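Local atomic coordinates of methyltransferase 1 (Methanosarcina barkeri, PDB entry 2I2X), a protein that transfers the methyl group of methanol to the cob(I)amide carried by its corrinoid partner protein, a zinc-dependent step of methanogenesis. Residues G300-Q305 against M369-N374; A239-V244 against R363-Y368; M17-S22 against K350-L355; A243-A248 against E399-I404. All coordinates share one frame; numbering follows the deposited sequence.

Overall arrangement
All four contacts are buried, with Lys350 of contact 3 the only exposed residue among those that touch, yet their chemistry differs with place. Contacts 2 and 4 share Ala243 and Val244 of helix 240-259, their centres 8 Å apart: contact 2 rests on a histidine-carboxylate bond at the start of that helix, contact 4 is wholly apolar. Contact 1 joins a loop to the start of helix 372-383 through a glutamine amide, and Met369 packs on Val244. Contact 3 ties an N-terminal segment to helix 349-361 through an arginine and meets contact 1 where Tyr372 OH bonds Asp354 OD1. Contacts 1, 2 and 3 also meet other subunits; contact 4 does not.

Contact 1. Residues G300-Q305 against M369-N374; sequences GNLVMQ and MLAYDN
The carboxamide of Gln305 stands perpendicular to the ring of Tyr372, the two planes 90° apart, and the side chains cross obliquely. Gln305 CG sits in the crowded position between its own backbone N and carbonyl carbon, and the chain then runs out extended, so that the amide meets the backbone of 370-372 end-on. Gln305 NE2 donates to Leu370 O over 2.9 Å, with this acceptor close to the amide plane. Gln305 OE1 accepts from Tyr372 N, also at 2.9 Å, a more bent bond whose donor lies above the carbonyl plane. Gln305 OE1 also lies in the plane of the Tyr372 ring at its edge, 3.3 Å from Tyr372 CD1. The far end of that ring belongs to another site, since Tyr372 OH bonds Asp354 on helix 349-361. Beside the amide, Leu302 spreads its two methyls over the turn: CD1 touches Ala371 CB at 4.0 Å, and CD2 lies 3.7 Å from Leu370 O. Ala371 is the N-cap of helix 372-383, and segment 300-305 belongs to the loop leading into barrel strand 309-311. Ala371 has no side-chain acceptor for the first turn; Gln305, from a distant part of the chain, accepts from Tyr372 N while also engaging Leu370 O. One buried amide thus uses both its ends, and its two different partners fix which way round it faces.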
loop_
_atom_site.group_PDB
_atom_site.type_symbol
_atom_site.label_atom_id
_atom_site.label_comp_id
_atom_site.label_asym_id
_atom_site.label_seq_id
_atom_site.Cartn_x
_atom_site.Cartn_y
_atom_site.Cartn_z
ATOM N N GLY A 300 12.151 -7.280 -6.257
ATOM C CA GLY A 300 11.264 -7.111 -5.113
ATOM C C GLY A 300 11.607 -7.990 -3.925
ATOM O O GLY A 300 11.526 -7.523 -2.786
ATOM N N ASN A 301 11.958 -9.261 -4.197
ATOM C CA ASN A 301 12.218 -10.259 -3.162
ATOM C C ASN A 301 13.707 -10.435 -2.927
ATOM O O ASN A 301 14.151 -10.631 -1.802
ATOM C CB ASN A 301 11.640 -11.622 -3.537
ATOM C CG ASN A 301 10.112 -11.685 -3.484
ATOM O OD1 ASN A 301 9.464 -12.075 -4.454
ATOM N ND2 ASN A 301 9.539 -11.345 -2.350
ATOM N N LEU A 302 14.498 -10.358 -3.989
ATOM C CA LEU A 302 15.906 -10.619 -3.867
ATOM C C LEU A 302 16.583 -9.741 -2.801
ATOM O O LEU A 302 17.455 -10.233 -2.074
ATOM C CB LEU A 302 16.581 -10.459 -5.215
ATOM C CG LEU A 302 18.109 -10.582 -5.296
ATOM C CD1 LEU A 302 18.498 -11.070 -6.646
ATOM C CD2 LEU A 302 18.796 -9.267 -4.958
ATOM N N VAL A 303 16.195 -8.470 -2.693
ATOM C CA VAL A 303 16.848 -7.559 -1.750
ATOM C C VAL A 303 16.648 -7.917 -0.263
ATOM O O VAL A 303 17.286 -7.307 0.610
ATOM C CB VAL A 303 16.379 -6.084 -1.958
ATOM C CG1 VAL A 303 17.012 -5.498 -3.228
ATOM C CG2 VAL A 303 14.837 -5.997 -2.017
ATOM N N MET A 304 15.766 -8.873 0.037
ATOM C CA MET A 304 15.514 -9.251 1.427
ATOM C C MET A 304 16.591 -10.236 1.870
ATOM O O MET A 304 16.809 -10.450 3.081
ATOM C CB MET A 304 14.126 -9.923 1.615
ATOM C CG MET A 304 12.889 -9.006 1.554
ATOM S SD MET A 304 11.228 -9.725 1.902
ATOM C CE MET A 304 11.052 -10.585 0.369
ATOM N N GLN A 305 17.264 -10.815 0.875
ATOM C CA GLN A 305 18.121 -11.984 1.041
ATOM C C GLN A 305 19.054 -11.848 2.251
ATOM O O GLN A 305 19.354 -12.831 2.917
ATOM C CB GLN A 305 18.925 -12.202 -0.247
ATOM C CG GLN A 305 19.982 -11.102 -0.490
ATOM C CD GLN A 305 20.524 -11.045 -1.906
ATOM O OE1 GLN A 305 20.609 -12.044 -2.615
ATOM N NE2 GLN A 305 20.932 -9.854 -2.311
ATOM N N MET A 369 23.187 -9.056 -10.658
ATOM C CA MET A 369 24.406 -8.601 -9.992
ATOM C C MET A 369 24.207 -8.462 -8.489
ATOM O O MET A 369 25.128 -8.669 -7.709
ATOM C CB MET A 369 24.857 -7.263 -10.587
ATOM C CG MET A 369 26.233 -6.749 -10.097
ATOM S SD MET A 369 26.161 -5.736 -8.578
ATOM C CE MET A 369 25.757 -4.145 -9.262
ATOM N N LEU A 370 23.003 -8.118 -8.071
ATOM C CA LEU A 370 22.772 -7.815 -6.675
ATOM C C LEU A 370 22.539 -9.070 -5.852
ATOM O O LEU A 370 22.516 -9.007 -4.619
ATOM C CB LEU A 370 21.587 -6.860 -6.554
ATOM C CG LEU A 370 21.848 -5.404 -6.150
ATOM C CD1 LEU A 370 23.258 -5.012 -6.287
ATOM C CD2 LEU A 370 20.948 -4.479 -6.866
ATOM N N ALA A 371 22.373 -10.210 -6.530
ATOM C CA ALA A 371 22.278 -11.523 -5.861
ATOM C C ALA A 371 23.508 -11.768 -4.956
ATOM O O ALA A 371 24.632 -11.552 -5.370
ATOM C CB ALA A 371 22.126 -12.620 -6.882
ATOM N N TYR A 372 23.279 -12.178 -3.713
ATOM C CA TYR A 372 24.300 -12.092 -2.678
ATOM C C TYR A 372 25.610 -12.784 -3.070
ATOM O O TYR A 372 26.677 -12.322 -2.665
ATOM C CB TYR A 372 23.776 -12.580 -1.310
ATOM C CG TYR A 372 23.605 -14.083 -1.237
ATOM C CD1 TYR A 372 22.416 -14.688 -1.657
ATOM C CD2 TYR A 372 24.663 -14.916 -0.792
ATOM C CE1 TYR A 372 22.273 -16.084 -1.620
ATOM C CE2 TYR A 372 24.534 -16.309 -0.762
ATOM C CZ TYR A 372 23.338 -16.892 -1.174
ATOM O OH TYR A 372 23.201 -18.277 -1.155
ATOM N N ASP A 373 25.567 -13.864 -3.840
ATOM C CA ASP A 373 26.838 -14.448 -4.304
ATOM C C ASP A 373 27.604 -13.523 -5.253
ATOM O O ASP A 373 28.831 -13.404 -5.139
ATOM C CB ASP A 373 26.682 -15.837 -4.925
ATOM C CG ASP A 373 25.748 -15.831 -6.091
ATOM O OD1 ASP A 373 24.799 -15.013 -6.035
ATOM O OD2 ASP A 373 25.937 -16.623 -7.060
ATOM N N ASN A 374 26.894 -12.901 -6.190
ATOM C CA ASN A 374 27.482 -11.931 -7.106
ATOM C C ASN A 374 27.866 -10.621 -6.403
ATOM O O ASN A 374 28.915 -10.022 -6.698
ATOM C CB ASN A 374 26.551 -11.676 -8.289
ATOM C CG ASN A 374 26.398 -12.907 -9.157
ATOM O OD1 ASN A 374 27.377 -13.623 -9.366
ATOM N ND2 ASN A 374 25.165 -13.179 -9.663
#

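Contact 2. Residues A239-V244 against R363-Y368; sequences AHTIAV and RDPQAY
His240 holds CG anti to its carbonyl carbon (chi1 -72°) and Asp364 holds CG anti to its backbone N (chi1 -160°), and these two settings swing the imidazole and the carboxylate together. His240 ND1 donates to Asp364 OD2 in a short, almost straight bond of 2.5 Å; the oxygen lies in the ring plane and uses its syn lone pair. Gln366, its chain extended beyond CG, carries NE2 over one face of the imidazole, 3.4 Å above the plane and toward the rim, while its OE1 lies 3.4 Å from Ala243 CB. Asp364 is also the N-cap of helix 365-368: OD1 takes the capping bond from Gln366 N at 3.0 Å and a second bond from Gln366 NE2 at 3.2 Å. Alongside these bonds, Pro365 CG packs 4.0 Å from both His240 CB and Thr241 CG2, and Val244 CG2 lies 3.4 Å from Pro365 O. An alanine at Asp364 would remove the acceptor of both His240 and the helix cap, and would probably loosen the start of helix 365-368 against helix 240-259. The contact reaches beyond the chain, since Arg15 of a neighbouring subunit forms a salt bridge with OD2. With ND1 donating to the carboxylate and NE2 bonded to the carbonyl oxygen of Gly230, the His240 ring is probably doubly protonated and positively charged.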
loop_
_atom_site.group_PDB
_atom_site.type_symbol
_atom_site.label_atom_id
_atom_site.label_comp_id
_atom_site.label_asym_id
_atom_site.label_seq_id
_atom_site.Cartn_x
_atom_site.Cartn_y
_atom_site.Cartn_z
ATOM N N ALA A 239 19.496 1.627 -20.943
ATOM C CA ALA A 239 19.665 0.187 -20.998
ATOM C C ALA A 239 19.921 -0.294 -19.587
ATOM O O ALA A 239 20.696 0.319 -18.834
ATOM C CB ALA A 239 20.854 -0.195 -21.899
ATOM N N HIS A 240 19.297 -1.411 -19.247
ATOM C CA HIS A 240 19.415 -1.940 -17.924
ATOM C C HIS A 240 20.832 -2.392 -17.636
ATOM O O HIS A 240 21.300 -2.310 -16.480
ATOM C CB HIS A 240 18.347 -3.005 -17.704
ATOM C CG HIS A 240 16.962 -2.430 -17.576
ATOM N ND1 HIS A 240 15.905 -3.128 -17.021
ATOM C CD2 HIS A 240 16.467 -1.216 -17.919
ATOM C CE1 HIS A 240 14.821 -2.369 -17.036
ATOM N NE2 HIS A 240 15.133 -1.209 -17.584
ATOM N N THR A 241 21.545 -2.791 -18.686
ATOM C CA THR A 241 22.940 -3.160 -18.551
ATOM C C THR A 241 23.835 -1.964 -18.204
ATOM O O THR A 241 24.947 -2.179 -17.762
ATOM C CB THR A 241 23.486 -3.874 -19.783
ATOM O OG1 THR A 241 23.049 -3.201 -20.964
ATOM C CG2 THR A 241 23.010 -5.323 -19.832
ATOM N N ILE A 242 23.357 -0.723 -18.372
ATOM C CA ILE A 242 24.113 0.453 -17.919
ATOM C C ILE A 242 23.703 0.873 -16.491
ATOM O O ILE A 242 24.525 1.382 -15.695
ATOM C CB ILE A 242 24.022 1.655 -18.937
ATOM C CG1 ILE A 242 24.750 1.316 -20.250
ATOM C CG2 ILE A 242 24.642 2.914 -18.353
ATOM C CD1 ILE A 242 24.329 2.193 -21.428
ATOM N N ALA A 243 22.434 0.648 -16.159
ATOM C CA ALA A 243 21.956 0.873 -14.807
ATOM C C ALA A 243 22.720 0.010 -13.774
ATOM O O ALA A 243 23.119 0.487 -12.712
ATOM C CB ALA A 243 20.444 0.596 -14.739
ATOM N N VAL A 244 22.914 -1.261 -14.088
ATOM C CA VAL A 244 23.609 -2.138 -13.171
ATOM C C VAL A 244 25.084 -1.719 -12.999
ATOM O O VAL A 244 25.624 -1.797 -11.888
ATOM C CB VAL A 244 23.447 -3.650 -13.550
ATOM C CG1 VAL A 244 24.110 -3.991 -14.886
ATOM C CG2 VAL A 244 23.978 -4.520 -12.465
ATOM N N ARG A 363 15.283 -11.905 -13.406
ATOM C CA ARG A 363 14.384 -10.868 -13.814
ATOM C C ARG A 363 15.048 -9.776 -14.654
ATOM O O ARG A 363 14.398 -9.250 -15.554
ATOM C CB ARG A 363 13.694 -10.247 -12.604
ATOM C CG ARG A 363 12.254 -9.724 -12.864
ATOM C CD ARG A 363 11.616 -9.312 -11.527
ATOM N NE ARG A 363 11.240 -10.526 -10.823
ATOM C CZ ARG A 363 10.131 -11.228 -11.070
ATOM N NH1 ARG A 363 9.259 -10.854 -12.016
ATOM N NH2 ARG A 363 9.926 -12.336 -10.402
ATOM N N ASP A 364 16.318 -9.438 -14.369
ATOM C CA ASP A 364 16.981 -8.260 -14.952
ATOM C C ASP A 364 18.462 -8.270 -14.573
ATOM O O ASP A 364 18.817 -8.794 -13.518
ATOM C CB ASP A 364 16.363 -6.994 -14.380
ATOM C CG ASP A 364 16.617 -5.765 -15.233
ATOM O OD1 ASP A 364 17.542 -5.003 -14.881
ATOM O OD2 ASP A 364 15.905 -5.554 -16.255
ATOM N N PRO A 365 19.342 -7.689 -15.422
ATOM C CA PRO A 365 20.736 -7.644 -14.981
ATOM C C PRO A 365 20.937 -6.855 -13.694
ATOM O O PRO A 365 21.868 -7.147 -12.936
ATOM C CB PRO A 365 21.468 -6.992 -16.175
ATOM C CG PRO A 365 20.429 -6.320 -16.950
ATOM C CD PRO A 365 19.189 -7.123 -16.786
ATOM N N GLN A 366 20.075 -5.879 -13.438
ATOM C CA GLN A 366 20.149 -5.109 -12.179
ATOM C C GLN A 366 19.951 -6.008 -10.959
ATOM O O GLN A 366 20.480 -5.738 -9.881
ATOM C CB GLN A 366 19.123 -3.981 -12.158
ATOM C CG GLN A 366 19.384 -2.927 -13.211
ATOM C CD GLN A 366 18.354 -1.815 -13.193
ATOM O OE1 GLN A 366 18.473 -0.856 -12.423
ATOM N NE2 GLN A 366 17.361 -1.913 -14.072
ATOM N N ALA A 367 19.208 -7.095 -11.136
ATOM C CA ALA A 367 18.926 -7.979 -10.035
ATOM C C ALA A 367 20.021 -9.045 -9.964
ATOM O O ALA A 367 20.578 -9.322 -8.871
ATOM C CB ALA A 367 17.564 -8.586 -10.206
ATOM N N TYR A 368 20.341 -9.618 -11.128
ATOM C CA TYR A 368 21.388 -10.616 -11.234
ATOM C C TYR A 368 22.670 -10.268 -10.455
ATOM O O TYR A 368 23.187 -11.095 -9.697
ATOM C CB TYR A 368 21.732 -10.874 -12.712
ATOM C CG TYR A 368 22.577 -12.110 -12.889
ATOM C CD1 TYR A 368 21.974 -13.366 -13.036
ATOM C CD2 TYR A 368 23.974 -12.039 -12.869
ATOM C CE1 TYR A 368 22.718 -14.519 -13.148
ATOM C CE2 TYR A 368 24.747 -13.215 -13.004
ATOM C CZ TYR A 368 24.100 -14.443 -13.135
ATOM O OH TYR A 368 24.815 -15.595 -13.271
#

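Contact 3. Residues M17-S22 against K350-L355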
loop_
_atom_site.group_PDB
_atom_site.type_symbol
_atom_site.label_atom_id
_atom_site.label_comp_id
_atom_site.label_asym_id
_atom_site.label_seq_id
_atom_site.Cartn_x
_atom_site.Cartn_y
_atom_site.Cartn_z
ATOM N N MET A 17 26.574 -15.066 4.662
ATOM C CA MET A 17 25.629 -13.963 4.740
ATOM C C MET A 17 24.160 -14.439 4.862
ATOM O O MET A 17 23.723 -15.420 4.224
ATOM C CB MET A 17 25.797 -13.048 3.541
ATOM C CG MET A 17 27.204 -12.405 3.445
ATOM S SD MET A 17 27.372 -11.407 1.957
ATOM C CE MET A 17 26.571 -9.950 2.571
ATOM N N THR A 18 23.418 -13.730 5.698
ATOM C CA THR A 18 22.034 -14.022 5.895
ATOM C C THR A 18 21.312 -12.742 6.316
ATOM O O THR A 18 21.957 -11.703 6.579
ATOM C CB THR A 18 21.830 -15.194 6.905
ATOM O OG1 THR A 18 20.565 -15.802 6.663
ATOM C CG2 THR A 18 21.886 -14.729 8.365
ATOM N N PHE A 19 19.976 -12.817 6.376
ATOM C CA PHE A 19 19.198 -11.670 6.820
ATOM C C PHE A 19 19.067 -11.596 8.361
ATOM O O PHE A 19 19.175 -12.623 9.044
ATOM C CB PHE A 19 17.859 -11.625 6.101
ATOM C CG PHE A 19 17.061 -12.930 6.157
ATOM C CD1 PHE A 19 16.732 -13.599 4.987
ATOM C CD2 PHE A 19 16.586 -13.427 7.366
ATOM C CE1 PHE A 19 15.956 -14.785 5.022
ATOM C CE2 PHE A 19 15.837 -14.587 7.414
ATOM C CZ PHE A 19 15.505 -15.284 6.236
ATOM N N GLY A 20 18.898 -10.391 8.901
ATOM C CA GLY A 20 18.743 -10.185 10.341
ATOM C C GLY A 20 19.975 -10.436 11.197
ATOM O O GLY A 20 19.974 -10.237 12.443
ATOM N N VAL A 21 21.034 -10.910 10.553
ATOM C CA VAL A 21 22.298 -10.947 11.263
ATOM C C VAL A 21 23.450 -10.286 10.533
ATOM O O VAL A 21 23.657 -10.435 9.328
ATOM C CB VAL A 21 22.655 -12.376 11.934
ATOM C CG1 VAL A 21 21.645 -13.443 11.618
ATOM C CG2 VAL A 21 24.088 -12.813 11.675
ATOM N N SER A 22 24.186 -9.512 11.290
ATOM C CA SER A 22 25.440 -9.046 10.766
ATOM C C SER A 22 26.537 -9.296 11.776
ATOM O O SER A 22 26.272 -9.457 12.979
ATOM C CB SER A 22 25.341 -7.599 10.310
ATOM O OG SER A 22 24.614 -6.847 11.248
ATOM N N LYS A 350 18.670 -19.755 5.684
ATOM C CA LYS A 350 19.478 -19.825 4.470
ATOM C C LYS A 350 18.711 -20.255 3.236
ATOM O O LYS A 350 18.958 -19.712 2.158
ATOM C CB LYS A 350 20.744 -20.641 4.672
ATOM C CG LYS A 350 21.805 -19.855 5.462
ATOM C CD LYS A 350 23.068 -20.664 5.589
ATOM C CE LYS A 350 24.138 -19.891 6.310
ATOM N NZ LYS A 350 25.377 -20.743 6.250
ATOM N N VAL A 351 17.762 -21.184 3.392
ATOM C CA VAL A 351 16.964 -21.641 2.262
ATOM C C VAL A 351 16.013 -20.525 1.827
ATOM O O VAL A 351 15.758 -20.339 0.639
ATOM C CB VAL A 351 16.165 -22.959 2.567
ATOM C CG1 VAL A 351 15.205 -22.749 3.697
ATOM C CG2 VAL A 351 15.359 -23.440 1.337
ATOM N N LEU A 352 15.493 -19.779 2.794
ATOM C CA LEU A 352 14.565 -18.706 2.483
ATOM C C LEU A 352 15.334 -17.601 1.796
ATOM O O LEU A 352 14.903 -17.105 0.745
ATOM C CB LEU A 352 13.806 -18.219 3.735
ATOM C CG LEU A 352 12.825 -17.055 3.506
ATOM C CD1 LEU A 352 11.776 -17.428 2.454
ATOM C CD2 LEU A 352 12.193 -16.589 4.802
ATOM N N ARG A 353 16.485 -17.235 2.362
ATOM C CA ARG A 353 17.452 -16.392 1.650
ATOM C C ARG A 353 17.658 -16.839 0.183
ATOM O O ARG A 353 17.438 -16.059 -0.740
ATOM C CB ARG A 353 18.743 -16.304 2.441
ATOM C CG ARG A 353 20.006 -15.740 1.704
ATOM C CD ARG A 353 20.845 -16.941 1.323
ATOM N NE ARG A 353 22.034 -17.041 2.122
ATOM C CZ ARG A 353 22.789 -18.122 2.268
ATOM N NH1 ARG A 353 22.475 -19.274 1.694
ATOM N NH2 ARG A 353 23.898 -18.003 3.008
ATOM N N ASP A 354 17.970 -18.102 -0.062
ATOM C CA ASP A 354 18.089 -18.541 -1.456
ATOM C C ASP A 354 16.826 -18.366 -2.291
ATOM O O ASP A 354 16.906 -17.998 -3.467
ATOM C CB ASP A 354 18.630 -19.960 -1.552
ATOM C CG ASP A 354 20.071 -20.056 -1.078
ATOM O OD1 ASP A 354 20.764 -19.012 -0.886
ATOM O OD2 ASP A 354 20.531 -21.191 -0.900
ATOM N N LEU A 355 15.661 -18.608 -1.679
ATOM C CA LEU A 355 14.391 -18.537 -2.384
ATOM C C LEU A 355 14.154 -17.069 -2.816
ATOM O O LEU A 355 13.848 -16.784 -3.977
ATOM C CB LEU A 355 13.266 -19.056 -1.484
ATOM C CG LEU A 355 12.494 -20.382 -1.641
ATOM C CD1 LEU A 355 13.089 -21.401 -2.566
ATOM C CD2 LEU A 355 12.253 -20.998 -0.291
#
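Arg353 leaves helix 349-361 with CG anti to its backbone N, and its CB lies 4.1 Å from CE1 of Phe19, the first atom of segment 17-22 that it meets. The chain then bends twice, at chi2 (-101°) and chi3 (-108°), which turns the guanidinium back toward the Met17 carbonyl. Here the group grips side-on: Arg353 NE donates to Met17 O at 3.1 Å and Arg353 NH2 donates to the same oxygen at 2.9 Å, both from within the carbonyl plane. Met17 O therefore takes two bonds from one arginine and lies at the edge of the guanidinium, near its plane. At the tip, Arg353 NH1 makes a salt bridge with Asp354 OD1 at 3.1 Å and another with Asp15, while Lys350 CG lies over one face of the guanidinium, toward its rim. In this TIM-barrel protein the 17-22 segment precedes the first strand of the parallel sheet, 40-43, so the bonds tie the N-terminal region to a helix more than 300 residues later. A leucine in place of Arg353 would lose both bonds to Met17 O and the charge facing Asp354 and Asp15, and would probably leave the N-terminal segment less firmly held. Phe19, with CG in the crowded position between backbone N and carbonyl carbon, crosses Leu352 at about a right angle, its CZ 3.8 Å from Leu352 CD2. Leu352 also packs on Leu352 of the second copy of the protein. On the other flank, Thr18 OG1 bonds Asp349, and Lys350 NZ pairs with Asp15.

Contact 4. Residues A243-A248 against E399-I404; sequences AVIARA and ECCNII
Two helical segments, 243-248 and 399-404, pack with their axes 9.7 Å apart at closest approach and their N-to-C directions 135° apart, an oblique, roughly antiparallel crossing. This is helix-on-helix packing between helix 240-259 and helix 389-409, in a protein that combines a TIM barrel with a helix bundle. The backbones come nearest at Ala248 and Cys400, whose CA atoms are 6.3 Å apart, a closeness that the small side chains of alanine and cysteine permit. Ala248 CB and Cys400 CB meet at 3.5 Å. Cys400 holds SG anti to its backbone N, which carries the sulfur back along helix 240-259 to Val244. There Cys400 SG lies 3.8 Å from Val244 CG2, with CG1 of the same valine slightly farther off, and flanks the Ile245 side chain at CG1. Ile404, one helical turn after Cys400, reaches Val244 tip to tip, its CG1 4.1 Å from Val244 CG1. No hydrogen bond crosses between the segments: both cysteine sulfurs serve as apolar surface, in contrast to Cys220 and Cys269, which bind zinc elsewhere in the chain. Neighbouring helices complete the packing, with Leu422 of helix 416-430 touching Cys401 and Ile404, and Pro365 of helix 365-368 also meeting Ile404. At the flank of the crossing, Ile245 extends its side chain so that the terminal methyl CD1 lies 3.9 Å from Cys401 SG.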
loop_
_atom_site.group_PDB
_atom_site.type_symbol
_atom_site.label_atom_id
_atom_site.label_comp_id
_atom_site.label_asym_id
_atom_site.label_seq_id
_atom_site.Cartn_x
_atom_site.Cartn_y
_atom_site.Cartn_z
ATOM N N ALA A 243 22.434 0.648 -16.159
ATOM C CA ALA A 243 21.956 0.873 -14.807
ATOM C C ALA A 243 22.720 0.010 -13.774
ATOM O O ALA A 243 23.119 0.487 -12.712
ATOM C CB ALA A 243 20.444 0.596 -14.739
ATOM N N VAL A 244 22.914 -1.261 -14.088
ATOM C CA VAL A 244 23.609 -2.138 -13.171
ATOM C C VAL A 244 25.084 -1.719 -12.999
ATOM O O VAL A 244 25.624 -1.797 -11.888
ATOM C CB VAL A 244 23.447 -3.650 -13.550
ATOM C CG1 VAL A 244 24.110 -3.991 -14.886
ATOM C CG2 VAL A 244 23.978 -4.520 -12.465
ATOM N N ILE A 245 25.723 -1.246 -14.083
ATOM C CA ILE A 245 27.085 -0.736 -13.971
ATOM C C ILE A 245 27.110 0.428 -12.985
ATOM O O ILE A 245 27.908 0.424 -12.033
ATOM C CB ILE A 245 27.664 -0.345 -15.321
ATOM C CG1 ILE A 245 27.840 -1.589 -16.198
ATOM C CG2 ILE A 245 29.033 0.332 -15.149
ATOM C CD1 ILE A 245 28.137 -1.261 -17.629
ATOM N N ALA A 246 26.224 1.406 -13.183
ATOM C CA ALA A 246 26.101 2.516 -12.226
ATOM C C ALA A 246 25.963 1.981 -10.802
ATOM O O ALA A 246 26.600 2.507 -9.897
ATOM C CB ALA A 246 24.947 3.463 -12.578
ATOM N N ARG A 247 25.195 0.905 -10.621
ATOM C CA ARG A 247 25.044 0.295 -9.298
ATOM C C ARG A 247 26.327 -0.273 -8.718
ATOM O O ARG A 247 26.617 -0.090 -7.527
ATOM C CB ARG A 247 23.988 -0.805 -9.301
ATOM C CG ARG A 247 23.734 -1.375 -7.921
ATOM C CD ARG A 247 22.972 -0.404 -7.034
ATOM N NE ARG A 247 21.626 -0.139 -7.563
ATOM C CZ ARG A 247 20.818 0.829 -7.130
ATOM N NH1 ARG A 247 21.206 1.621 -6.131
ATOM N NH2 ARG A 247 19.622 0.998 -7.702
ATOM N N ALA A 248 27.073 -0.981 -9.547
ATOM C CA ALA A 248 28.327 -1.565 -9.132
ATOM C C ALA A 248 29.314 -0.501 -8.629
ATOM O O ALA A 248 29.935 -0.672 -7.591
ATOM C CB ALA A 248 28.922 -2.374 -10.279
ATOM N N GLU A 399 34.119 -5.975 -13.063
ATOM C CA GLU A 399 33.670 -7.221 -12.473
ATOM C C GLU A 399 32.167 -7.400 -12.713
ATOM O O GLU A 399 31.687 -8.513 -12.973
ATOM C CB GLU A 399 33.955 -7.243 -10.977
ATOM C CG GLU A 399 33.831 -8.620 -10.355
ATOM C CD GLU A 399 34.992 -9.543 -10.682
ATOM O OE1 GLU A 399 36.110 -9.048 -10.993
ATOM O OE2 GLU A 399 34.781 -10.775 -10.613
ATOM N N CYS A 400 31.441 -6.294 -12.624
ATOM C CA CYS A 400 30.021 -6.303 -12.900
ATOM C C CYS A 400 29.766 -6.799 -14.329
ATOM O O CYS A 400 28.937 -7.702 -14.539
ATOM C CB CYS A 400 29.416 -4.901 -12.666
ATOM S SG CYS A 400 27.679 -4.706 -13.218
ATOM N N CYS A 401 30.456 -6.194 -15.291
ATOM C CA CYS A 401 30.393 -6.613 -16.708
ATOM C C CYS A 401 30.675 -8.100 -16.879
ATOM O O CYS A 401 29.928 -8.798 -17.609
ATOM C CB CYS A 401 31.346 -5.800 -17.595
ATOM S SG CYS A 401 30.926 -4.036 -17.735
ATOM N N ASN A 402 31.723 -8.588 -16.202
ATOM C CA ASN A 402 32.042 -10.020 -16.216
ATOM C C ASN A 402 30.893 -10.863 -15.702
ATOM O O ASN A 402 30.522 -11.870 -16.318
ATOM C CB ASN A 402 33.304 -10.318 -15.410
ATOM C CG ASN A 402 34.559 -9.706 -16.040
ATOM O OD1 ASN A 402 34.615 -9.460 -17.263
ATOM N ND2 ASN A 402 35.569 -9.460 -15.205
ATOM N N ILE A 403 30.324 -10.424 -14.580
ATOM C CA ILE A 403 29.237 -11.126 -13.946
ATOM C C ILE A 403 28.017 -11.230 -14.847
ATOM O O ILE A 403 27.514 -12.337 -15.044
ATOM C CB ILE A 403 28.884 -10.531 -12.567
ATOM C CG1 ILE A 403 30.003 -10.894 -11.586
ATOM C CG2 ILE A 403 27.510 -11.080 -12.092
ATOM C CD1 ILE A 403 30.062 -10.041 -10.381
ATOM N N ILE A 404 27.579 -10.103 -15.419
ATOM C CA ILE A 404 26.409 -10.097 -16.323
ATOM C C ILE A 404 26.685 -10.976 -17.553
ATOM O O ILE A 404 25.811 -11.705 -18.009
ATOM C CB ILE A 404 26.001 -8.655 -16.778
ATOM C CG1 ILE A 404 25.703 -7.722 -15.600
ATOM C CG2 ILE A 404 24.838 -8.689 -17.795
ATOM C CD1 ILE A 404 24.724 -8.290 -14.559
#